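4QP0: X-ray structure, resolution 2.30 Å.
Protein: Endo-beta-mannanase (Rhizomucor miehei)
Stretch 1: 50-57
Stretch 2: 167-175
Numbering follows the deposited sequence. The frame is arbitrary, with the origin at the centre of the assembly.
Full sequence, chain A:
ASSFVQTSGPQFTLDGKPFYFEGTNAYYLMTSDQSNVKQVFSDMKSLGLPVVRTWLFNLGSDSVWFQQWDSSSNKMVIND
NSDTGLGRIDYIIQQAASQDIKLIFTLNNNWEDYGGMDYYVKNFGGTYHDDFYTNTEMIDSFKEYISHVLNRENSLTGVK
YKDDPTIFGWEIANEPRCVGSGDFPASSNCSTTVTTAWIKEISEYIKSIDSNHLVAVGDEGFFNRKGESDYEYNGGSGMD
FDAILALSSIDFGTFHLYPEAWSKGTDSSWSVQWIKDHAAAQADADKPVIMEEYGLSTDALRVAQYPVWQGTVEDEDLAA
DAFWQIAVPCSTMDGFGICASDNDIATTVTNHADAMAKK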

ATOM      1  N   PRO A  50      -5.513  14.333  -1.383  1.00 27.43           N
ATOM      2  CA  PRO A  50      -6.182  13.876  -2.603  1.00 27.00           C
ATOM      3  C   PRO A  50      -6.106  12.363  -2.867  1.00 26.87           C
ATOM      4  O   PRO A  50      -6.755  11.877  -3.798  1.00 26.43           O
ATOM      5  CB  PRO A  50      -5.427  14.627  -3.701  1.00 26.43           C
ATOM      6  CG  PRO A  50      -4.043  14.785  -3.157  1.00 26.45           C
ATOM      7  CD  PRO A  50      -4.122  14.747  -1.650  1.00 26.73           C
ATOM      8  N   VAL A  51      -5.326  11.634  -2.071  1.00 26.62           N
ATOM      9  CA  VAL A  51      -5.147  10.191  -2.290  1.00 27.36           C
ATOM     10  C   VAL A  51      -5.236   9.412  -0.985  1.00 27.91           C
ATOM     11  O   VAL A  51      -4.726   9.858   0.047  1.00 27.23           O
ATOM     12  CB  VAL A  51      -3.785   9.857  -2.962  1.00 26.86           C
ATOM     13  CG1 VAL A  51      -3.603   8.349  -3.104  1.00 27.41           C
ATOM     14  CG2 VAL A  51      -3.665  10.511  -4.330  1.00 26.82           C
ATOM     15  N   VAL A  52      -5.860   8.234  -1.036  1.00 27.63           N
ATOM     16  CA  VAL A  52      -5.842   7.319   0.100  1.00 27.01           C
ATOM     17  C   VAL A  52      -5.447   5.874  -0.306  1.00 28.31           C
ATOM     18  O   VAL A  52      -5.891   5.343  -1.334  1.00 26.37           O
ATOM     19  CB  VAL A  52      -7.163   7.405   0.918  1.00 27.14           C
ATOM     20  CG1 VAL A  52      -8.366   6.958   0.099  1.00 27.39           C
ATOM     21  CG2 VAL A  52      -7.066   6.637   2.229  1.00 26.85           C
ATOM     22  N   ARG A  53      -4.575   5.274   0.500  1.00 28.25           N
ATOM     23  CA  ARG A  53      -4.153   3.902   0.329  1.00 29.15           C
ATOM     24  C   ARG A  53      -4.975   3.042   1.273  1.00 30.34           C
ATOM     25  O   ARG A  53      -5.200   3.422   2.421  1.00 30.58           O
ATOM     26  CB  ARG A  53      -2.681   3.783   0.675  1.00 29.36           C
ATOM     27  CG  ARG A  53      -2.085   2.413   0.424  1.00 29.93           C
ATOM     28  CD  ARG A  53      -0.582   2.465   0.586  1.00 29.87           C
ATOM     29  NE  ARG A  53      -0.003   1.131   0.619  1.00 29.58           N
ATOM     30  CZ  ARG A  53       0.165   0.409   1.721  1.00 30.43           C
ATOM     31  NH1 ARG A  53      -0.198   0.893   2.905  1.00 30.75           N
ATOM     32  NH2 ARG A  53       0.701  -0.802   1.637  1.00 29.62           N
ATOM     33  N   THR A  54      -5.433   1.893   0.785  1.00 29.82           N
ATOM     34  CA  THR A  54      -6.328   1.030   1.560  1.00 30.05           C
ATOM     35  C   THR A  54      -6.334  -0.416   1.058  1.00 29.20           C
ATOM     36  O   THR A  54      -5.890  -0.700  -0.051  1.00 28.99           O
ATOM     37  CB  THR A  54      -7.770   1.602   1.616  1.00 31.90           C
ATOM     38  OG1 THR A  54      -8.595   0.778   2.452  1.00 33.61           O
ATOM     39  CG2 THR A  54      -8.390   1.700   0.228  1.00 31.51           C
ATOM     40  N   TRP A  55      -6.860  -1.307   1.895  1.00 29.19           N
ATOM     41  CA  TRP A  55      -6.895  -2.755   1.671  1.00 28.40           C
ATOM     42  C   TRP A  55      -7.933  -3.173   0.662  1.00 29.07           C
ATOM     43  O   TRP A  55      -9.095  -2.762   0.766  1.00 29.76           O
ATOM     44  CB  TRP A  55      -7.218  -3.447   2.996  1.00 27.02           C
ATOM     45  CG  TRP A  55      -6.089  -3.554   4.005  1.00 26.61           C
ATOM     46  CD1 TRP A  55      -6.133  -4.181   5.252  1.00 26.44           C
ATOM     47  CD2 TRP A  55      -4.702  -3.058   3.885  1.00 27.10           C
ATOM     48  NE1 TRP A  55      -4.923  -4.100   5.891  1.00 26.13           N
ATOM     49  CE2 TRP A  55      -4.019  -3.449   5.127  1.00 26.47           C
ATOM     50  CE3 TRP A  55      -3.985  -2.364   2.908  1.00 27.44           C
ATOM     51  CZ2 TRP A  55      -2.686  -3.127   5.369  1.00 27.60           C
ATOM     52  CZ3 TRP A  55      -2.642  -2.048   3.163  1.00 27.69           C
ATOM     53  CH2 TRP A  55      -2.009  -2.421   4.368  1.00 27.77           C
ATOM     54  N   LEU A  56      -7.530  -3.997  -0.311  1.00 28.29           N
ATOM     55  CA  LEU A  56      -8.474  -4.660  -1.231  1.00 28.09           C
ATOM     56  C   LEU A  56      -8.239  -6.172  -1.228  1.00 29.20           C
ATOM     57  O   LEU A  56      -8.221  -6.825  -2.275  1.00 29.40           O
ATOM     58  CB  LEU A  56      -8.384  -4.109  -2.660  1.00 26.97           C
ATOM     59  CG  LEU A  56      -9.711  -3.954  -3.435  1.00 26.78           C
ATOM     60  CD1 LEU A  56      -9.470  -3.630  -4.900  1.00 25.79           C
ATOM     61  CD2 LEU A  56     -10.617  -5.174  -3.329  1.00 27.18           C
ATOM     62  N   PHE A  57      -8.042  -6.700  -0.028  1.00 29.61           N
ATOM     63  CA  PHE A  57      -7.911  -8.123   0.233  1.00 30.72           C
ATOM     64  C   PHE A  57      -8.616  -8.354   1.563  1.00 31.69           C
ATOM     65  O   PHE A  57      -8.685  -7.440   2.397  1.00 33.30           O
ATOM     66  CB  PHE A  57      -6.433  -8.526   0.343  1.00 31.23           C
ATOM     67  CG  PHE A  57      -5.692  -7.824   1.455  1.00 31.24           C
ATOM     68  CD1 PHE A  57      -5.574  -8.413   2.712  1.00 31.04           C
ATOM     69  CD2 PHE A  57      -5.123  -6.566   1.251  1.00 31.64           C
ATOM     70  CE1 PHE A  57      -4.912  -7.761   3.736  1.00 32.27           C
ATOM     71  CE2 PHE A  57      -4.456  -5.911   2.271  1.00 30.70           C
ATOM     72  CZ  PHE A  57      -4.359  -6.504   3.516  1.00 31.13           C
ATOM     73  N   ILE A 167      -9.224   4.997  -9.405  1.00 29.49           N
ATOM     74  CA  ILE A 167      -8.145   4.179  -8.874  1.00 28.58           C
ATOM     75  C   ILE A 167      -6.800   4.752  -9.311  1.00 28.86           C
ATOM     76  O   ILE A 167      -6.554   4.948 -10.510  1.00 28.91           O
ATOM     77  CB  ILE A 167      -8.281   2.703  -9.332  1.00 28.63           C
ATOM     78  CG1 ILE A 167      -9.528   2.072  -8.714  1.00 28.46           C
ATOM     79  CG2 ILE A 167      -7.054   1.891  -8.941  1.00 27.87           C
ATOM     80  CD1 ILE A 167      -9.990   0.821  -9.424  1.00 29.11           C
ATOM     81  N   PHE A 168      -5.944   5.018  -8.321  1.00 29.43           N
ATOM     82  CA  PHE A 168      -4.586   5.527  -8.525  1.00 29.26           C
ATOM     83  C   PHE A 168      -3.718   4.445  -9.144  1.00 30.78           C
ATOM     84  O   PHE A 168      -3.039   4.682 -10.148  1.00 31.40           O
ATOM     85  CB  PHE A 168      -3.994   5.948  -7.184  1.00 28.94           C
ATOM     86  CG  PHE A 168      -2.670   6.655  -7.279  1.00 29.03           C
ATOM     87  CD1 PHE A 168      -2.591   8.028  -7.076  1.00 28.56           C
ATOM     88  CD2 PHE A 168      -1.489   5.944  -7.510  1.00 29.05           C
ATOM     89  CE1 PHE A 168      -1.374   8.690  -7.141  1.00 28.36           C
ATOM     90  CE2 PHE A 168      -0.270   6.602  -7.574  1.00 28.81           C
ATOM     91  CZ  PHE A 168      -0.214   7.977  -7.385  1.00 29.03           C
ATOM     92  N   GLY A 169      -3.728   3.261  -8.536  1.00 29.49           N
ATOM     93  CA  GLY A 169      -2.914   2.169  -9.023  1.00 28.37           C
ATOM     94  C   GLY A 169      -3.024   0.970  -8.119  1.00 28.22           C
ATOM     95  O   GLY A 169      -3.545   1.071  -7.011  1.00 29.05           O
ATOM     96  N   TRP A 170      -2.531  -0.163  -8.610  1.00 27.45           N
ATOM     97  CA  TRP A 170      -2.519  -1.432  -7.868  1.00 26.49           C
ATOM     98  C   TRP A 170      -1.234  -1.704  -7.135  1.00 26.96           C
ATOM     99  O   TRP A 170      -0.148  -1.444  -7.650  1.00 27.96           O
ATOM    100  CB  TRP A 170      -2.767  -2.588  -8.825  1.00 25.07           C
ATOM    101  CG  TRP A 170      -4.013  -2.408  -9.637  1.00 23.60           C
ATOM    102  CD1 TRP A 170      -4.106  -2.138 -10.994  1.00 23.26           C
ATOM    103  CD2 TRP A 170      -5.399  -2.453  -9.151  1.00 23.40           C
ATOM    104  NE1 TRP A 170      -5.422  -2.024 -11.381  1.00 24.03           N
ATOM    105  CE2 TRP A 170      -6.251  -2.203 -10.323  1.00 23.80           C
ATOM    106  CE3 TRP A 170      -5.998  -2.678  -7.915  1.00 22.79           C
ATOM    107  CZ2 TRP A 170      -7.639  -2.183 -10.234  1.00 23.68           C
ATOM    108  CZ3 TRP A 170      -7.397  -2.664  -7.837  1.00 23.41           C
ATOM    109  CH2 TRP A 170      -8.198  -2.421  -8.968  1.00 23.56           C
ATOM    110  N   GLU A 171      -1.343  -2.255  -5.930  1.00 27.48           N
ATOM    111  CA  GLU A 171      -0.182  -2.761  -5.222  1.00 27.72           C
ATOM    112  C   GLU A 171      -0.326  -4.257  -5.038  1.00 28.09           C
ATOM    113  O   GLU A 171      -1.379  -4.738  -4.605  1.00 28.10           O
ATOM    114  CB  GLU A 171      -0.028  -2.083  -3.865  1.00 28.47           C
ATOM    115  CG  GLU A 171       0.062  -0.573  -3.940  1.00 29.48           C
ATOM    116  CD  GLU A 171       0.776   0.019  -2.749  1.00 29.71           C
ATOM    117  OE1 GLU A 171       0.452  -0.358  -1.596  1.00 29.73           O
ATOM    118  OE2 GLU A 171       1.673   0.856  -2.979  1.00 29.29           O
ATOM    119  N   ILE A 172       0.742  -4.980  -5.366  1.00 29.48           N
ATOM    120  CA  ILE A 172       0.775  -6.451  -5.307  1.00 29.80           C
ATOM    121  C   ILE A 172       0.435  -7.002  -3.916  1.00 30.85           C
ATOM    122  O   ILE A 172      -0.516  -7.773  -3.760  1.00 31.85           O
ATOM    123  CB  ILE A 172       2.150  -7.004  -5.758  1.00 29.80           C
ATOM    124  CG1 ILE A 172       2.394  -6.692  -7.242  1.00 29.03           C
ATOM    125  CG2 ILE A 172       2.243  -8.503  -5.482  1.00 29.96           C
ATOM    126  CD1 ILE A 172       3.837  -6.841  -7.685  1.00 28.85           C
ATOM    127  N   ALA A 173       1.223  -6.604  -2.917  1.00 30.96           N
ATOM    128  CA  ALA A 173       1.042  -7.060  -1.550  1.00 31.02           C
ATOM    129  C   ALA A 173       1.594  -6.052  -0.554  1.00 31.43           C
ATOM    130  O   ALA A 173       2.496  -5.280  -0.869  1.00 31.05           O
ATOM    131  CB  ALA A 173       1.714  -8.406  -1.352  1.00 31.68           C
ATOM    132  N   ASN A 174       1.047  -6.076   0.654  1.00 31.17           N
ATOM    133  CA  ASN A 174       1.513  -5.215   1.724  1.00 32.60           C
ATOM    134  C   ASN A 174       2.747  -5.797   2.411  1.00 33.95           C
ATOM    135  O   ASN A 174       2.722  -6.923   2.913  1.00 33.67           O
ATOM    136  CB  ASN A 174       0.400  -4.970   2.735  1.00 31.74           C
ATOM    137  CG  ASN A 174       0.787  -3.969   3.785  1.00 31.87           C
ATOM    138  OD1 ASN A 174       1.262  -2.874   3.465  1.00 33.57           O
ATOM    139  ND2 ASN A 174       0.590  -4.327   5.050  1.00 30.87           N
ATOM    140  N   GLU A 175       3.828  -5.019   2.381  1.00 35.26           N
ATOM    141  CA  GLU A 175       5.085  -5.300   3.088  1.00 34.20           C
ATOM    142  C   GLU A 175       5.668  -6.712   2.942  1.00 34.39           C
ATOM    143  O   GLU A 175       6.030  -7.321   3.947  1.00 34.86           O
ATOM    144  CB  GLU A 175       4.940  -4.941   4.578  1.00 34.89           C
ATOM    145  CG  GLU A 175       4.486  -3.509   4.831  1.00 34.63           C
ATOM    146  CD  GLU A 175       4.448  -3.149   6.304  1.00 34.99           C
ATOM    147  OE1 GLU A 175       4.253  -4.053   7.146  1.00 36.59           O
ATOM    148  OE2 GLU A 175       4.609  -1.953   6.622  1.00 34.46           O
TER

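The striking feature of this contact is a buried charged group: the guanidinium of Arg-53 holds two side chains of the other stretch along its edge. The two strands are not paired through their backbones; even the nearest CA atoms, those of Val-51 and Phe-168, lie 7.8 Å apart, so side chains must span the gap.

Arg-53 is well suited to that task. Its CA-to-CB bond points sideways, but chi1, chi2 and chi3 are all t, and the extended chain brings its end to the other stretch. There Arg-53 NE donates to Glu-171 OE1 at 2.7 Å, with an N-H...O angle of 162°, a hydrogen bond that is also a salt bridge. From Arg-53 NH2 a weak bond reaches Glu-171 OE1 at 3.3 Å and 130°, while a better one runs from the same NH2 to Asn-174 OD1 at 2.8 Å and 156°. Both acceptors lie near the guanidinium plane, where its N-H bonds point. Glutamate supplies the charge that balances arginine in a buried setting; asparagine adds a neutral carbonyl acceptor, and its ND2 is hydrogen-bonded elsewhere in the structure.

Asn-174 also packs against Trp-55, whose CH2 comes within 3.2 Å of Asn-174 CG, a close approach made obliquely to the ring. The long indole lets Trp-55 reach across although its CA-to-CB bond, too, points sideways.

Apolar pairs complete the contact. Val-51, whose CA-to-CB bond points toward the other stretch, places CG2 3.9 Å from Phe-168 CD1; a compact branched side chain meets a broad ring, and the CA-to-CB bond of Phe-168 also points toward the other stretch. Leu-56, its CA-to-CB bond likewise toward the other stretch, sets CD1 3.7 Å from Trp-170 CZ3, where an apolar methyl suits the carbon edge of the indole, whose NE1 is hydrogen-bonded elsewhere. In all, the two stretches bury 348 Å², both sides summed.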